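Nidogen (Mus musculus, PDB 1NPE) is a basement-membrane glycoprotein whose G3 YWTD propeller domain probably binds laminin and so links it to other matrix components. Local coordinates at residues 43-48 with 86-91. Sequence-based numbering, arbitrary orientation.
Sequences FDCVDK and LDHLGR
Arg91 reaches across to Asp44 where two neighbouring blades of the six-bladed YWTD beta-propeller lie side by side, at the turns that follow their innermost strands, 36-44 and 81-87. The guanidinium grips the carboxylate end-on: NH2 of Arg91 lies 2.7 Å from OD1 of Asp44, while NH1 makes a longer bond of 3.3 Å to OD2. The two planes are 50° apart, and NH2 meets OD1 from above the carboxylate plane. From the opposite face of that plane the backbone N of Val46 also donates to OD1, closing an Asx turn, so one oxygen holds both its own turn and the next blade. At the adjoining NE/NH2 edge, His88 O accepts from NH2 and, weakly, from NE. An alanine in place of Asp44 would probably leave the Arg91 guanidinium without its main acidic partner and the turn without its Asx bond.

The close packing is beside this bridge, where CD1 of Leu86 presses against the strand backbone, 3.3 Å from Asp44 N, with Tyr51 also touching the Leu86 side chain. The other side is more open to solvent, yet exposed Val46 still lays CG2 close over one guanidinium face, 3.0 Å from NH2 of Arg91. Exposed Asp47 is held more loosely: its OD2 makes a longer salt bridge to NH1 of Arg91, at 3.3 Å, with the carboxylate nearly perpendicular to the guanidinium. SG of Cys45, disulfide-bonded to Cys263, lies over one face of the His88 ring, offset toward its rim; with chi1 at 61°, it falls between the backbone N and carbonyl carbon and comes within 3.5 Å of His88 ND1.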
loop_
_atom_site.group_PDB
_atom_site.type_symbol
_atom_site.label_atom_id
_atom_site.label_comp_id
_atom_site.label_asym_id
_atom_site.label_seq_id
_atom_site.Cartn_x
_atom_site.Cartn_y
_atom_site.Cartn_z
ATOM N N PHE A 43 -2.135 9.387 -13.990
ATOM C CA PHE A 43 -2.807 10.281 -14.914
ATOM C C PHE A 43 -2.472 10.004 -16.373
ATOM O O PHE A 43 -1.300 9.917 -16.744
ATOM C CB PHE A 43 -2.444 11.722 -14.566
ATOM C CG PHE A 43 -3.178 12.747 -15.375
ATOM C CD1 PHE A 43 -4.515 13.019 -15.123
ATOM C CD2 PHE A 43 -2.521 13.465 -16.365
ATOM C CE1 PHE A 43 -5.185 13.991 -15.839
ATOM C CE2 PHE A 43 -3.181 14.442 -17.089
ATOM C CZ PHE A 43 -4.517 14.708 -16.826
ATOM N N ASP A 44 -3.512 9.854 -17.188
ATOM C CA ASP A 44 -3.357 9.608 -18.618
ATOM C C ASP A 44 -3.338 10.951 -19.345
ATOM O O ASP A 44 -4.372 11.591 -19.498
ATOM C CB ASP A 44 -4.503 8.730 -19.131
ATOM C CG ASP A 44 -4.586 8.691 -20.648
ATOM O OD1 ASP A 44 -3.535 8.805 -21.327
ATOM O OD2 ASP A 44 -5.715 8.540 -21.156
ATOM N N CYS A 45 -2.163 11.338 -19.834
ATOM C CA CYS A 45 -1.982 12.613 -20.521
ATOM C C CYS A 45 -2.692 12.814 -21.859
ATOM O O CYS A 45 -2.917 13.957 -22.255
ATOM C CB CYS A 45 -0.493 12.931 -20.684
ATOM S SG CYS A 45 0.437 11.720 -21.676
ATOM N N VAL A 46 -3.038 11.737 -22.564
ATOM C CA VAL A 46 -3.708 11.903 -23.853
ATOM C C VAL A 46 -5.200 12.209 -23.732
ATOM O O VAL A 46 -5.703 13.081 -24.433
ATOM C CB VAL A 46 -3.477 10.707 -24.822
ATOM C CG1 VAL A 46 -2.044 10.193 -24.714
ATOM C CG2 VAL A 46 -4.478 9.606 -24.578
ATOM N N ASP A 47 -5.901 11.515 -22.837
ATOM C CA ASP A 47 -7.337 11.738 -22.650
ATOM C C ASP A 47 -7.661 12.560 -21.406
ATOM O O ASP A 47 -8.824 12.891 -21.164
ATOM C CB ASP A 47 -8.101 10.405 -22.603
ATOM C CG ASP A 47 -8.228 9.742 -23.973
ATOM O OD1 ASP A 47 -8.200 10.461 -24.999
ATOM O OD2 ASP A 47 -8.372 8.500 -24.021
ATOM N N LYS A 48 -6.629 12.912 -20.639
ATOM C CA LYS A 48 -6.774 13.694 -19.409
ATOM C C LYS A 48 -7.662 12.928 -18.426
ATOM O O LYS A 48 -8.690 13.433 -17.972
ATOM C CB LYS A 48 -7.385 15.077 -19.691
ATOM C CG LYS A 48 -6.970 15.722 -21.012
ATOM C CD LYS A 48 -5.472 15.925 -21.137
ATOM C CE LYS A 48 -5.124 16.431 -22.531
ATOM N NZ LYS A 48 -3.646 16.588 -22.723
ATOM N N LEU A 86 0.581 3.971 -15.943
ATOM C CA LEU A 86 -0.012 3.837 -17.263
ATOM C C LEU A 86 0.964 3.837 -18.428
ATOM O O LEU A 86 2.100 4.262 -18.308
ATOM C CB LEU A 86 -1.002 4.978 -17.492
ATOM C CG LEU A 86 -1.976 5.346 -16.374
ATOM C CD1 LEU A 86 -2.483 6.731 -16.623
ATOM C CD2 LEU A 86 -3.124 4.350 -16.286
ATOM N N ASP A 87 0.491 3.316 -19.551
ATOM C CA ASP A 87 1.225 3.300 -20.810
ATOM C C ASP A 87 0.263 4.096 -21.677
ATOM O O ASP A 87 -0.713 3.548 -22.193
ATOM C CB ASP A 87 1.365 1.877 -21.362
ATOM C CG ASP A 87 2.002 1.837 -22.761
ATOM O OD1 ASP A 87 2.412 2.892 -23.299
ATOM O OD2 ASP A 87 2.092 0.731 -23.329
ATOM N N HIS A 88 0.490 5.402 -21.757
ATOM C CA HIS A 88 -0.375 6.278 -22.537
ATOM C C HIS A 88 -0.283 6.038 -24.048
ATOM O O HIS A 88 -1.171 6.441 -24.798
ATOM C CB HIS A 88 -0.100 7.745 -22.190
ATOM C CG HIS A 88 1.295 8.188 -22.500
ATOM N ND1 HIS A 88 1.600 8.975 -23.590
ATOM C CD2 HIS A 88 2.467 7.952 -21.865
ATOM C CE1 HIS A 88 2.901 9.205 -23.613
ATOM N NE2 HIS A 88 3.450 8.595 -22.576
ATOM N N LEU A 89 0.774 5.358 -24.484
ATOM C CA LEU A 89 0.962 5.049 -25.902
ATOM C C LEU A 89 0.245 3.758 -26.270
ATOM O O LEU A 89 -0.614 3.749 -27.154
ATOM C CB LEU A 89 2.449 4.934 -26.235
ATOM C CG LEU A 89 3.229 6.240 -26.064
ATOM C CD1 LEU A 89 4.711 5.989 -26.274
ATOM C CD2 LEU A 89 2.694 7.307 -27.037
ATOM N N GLY A 90 0.582 2.683 -25.558
ATOM C CA GLY A 90 -0.028 1.386 -25.795
ATOM C C GLY A 90 -1.438 1.262 -25.244
ATOM O O GLY A 90 -2.135 0.289 -25.540
ATOM N N ARG A 91 -1.854 2.239 -24.438
ATOM C CA ARG A 91 -3.195 2.271 -23.840
ATOM C C ARG A 91 -3.431 1.175 -22.793
ATOM O O ARG A 91 -4.424 0.450 -22.864
ATOM C CB ARG A 91 -4.275 2.166 -24.929
ATOM C CG ARG A 91 -4.230 3.231 -26.019
ATOM C CD ARG A 91 -4.882 4.537 -25.579
ATOM N NE ARG A 91 -3.982 5.363 -24.787
ATOM C CZ ARG A 91 -4.371 6.352 -23.988
ATOM N NH1 ARG A 91 -5.658 6.657 -23.852
ATOM N NH2 ARG A 91 -3.460 7.049 -23.330
#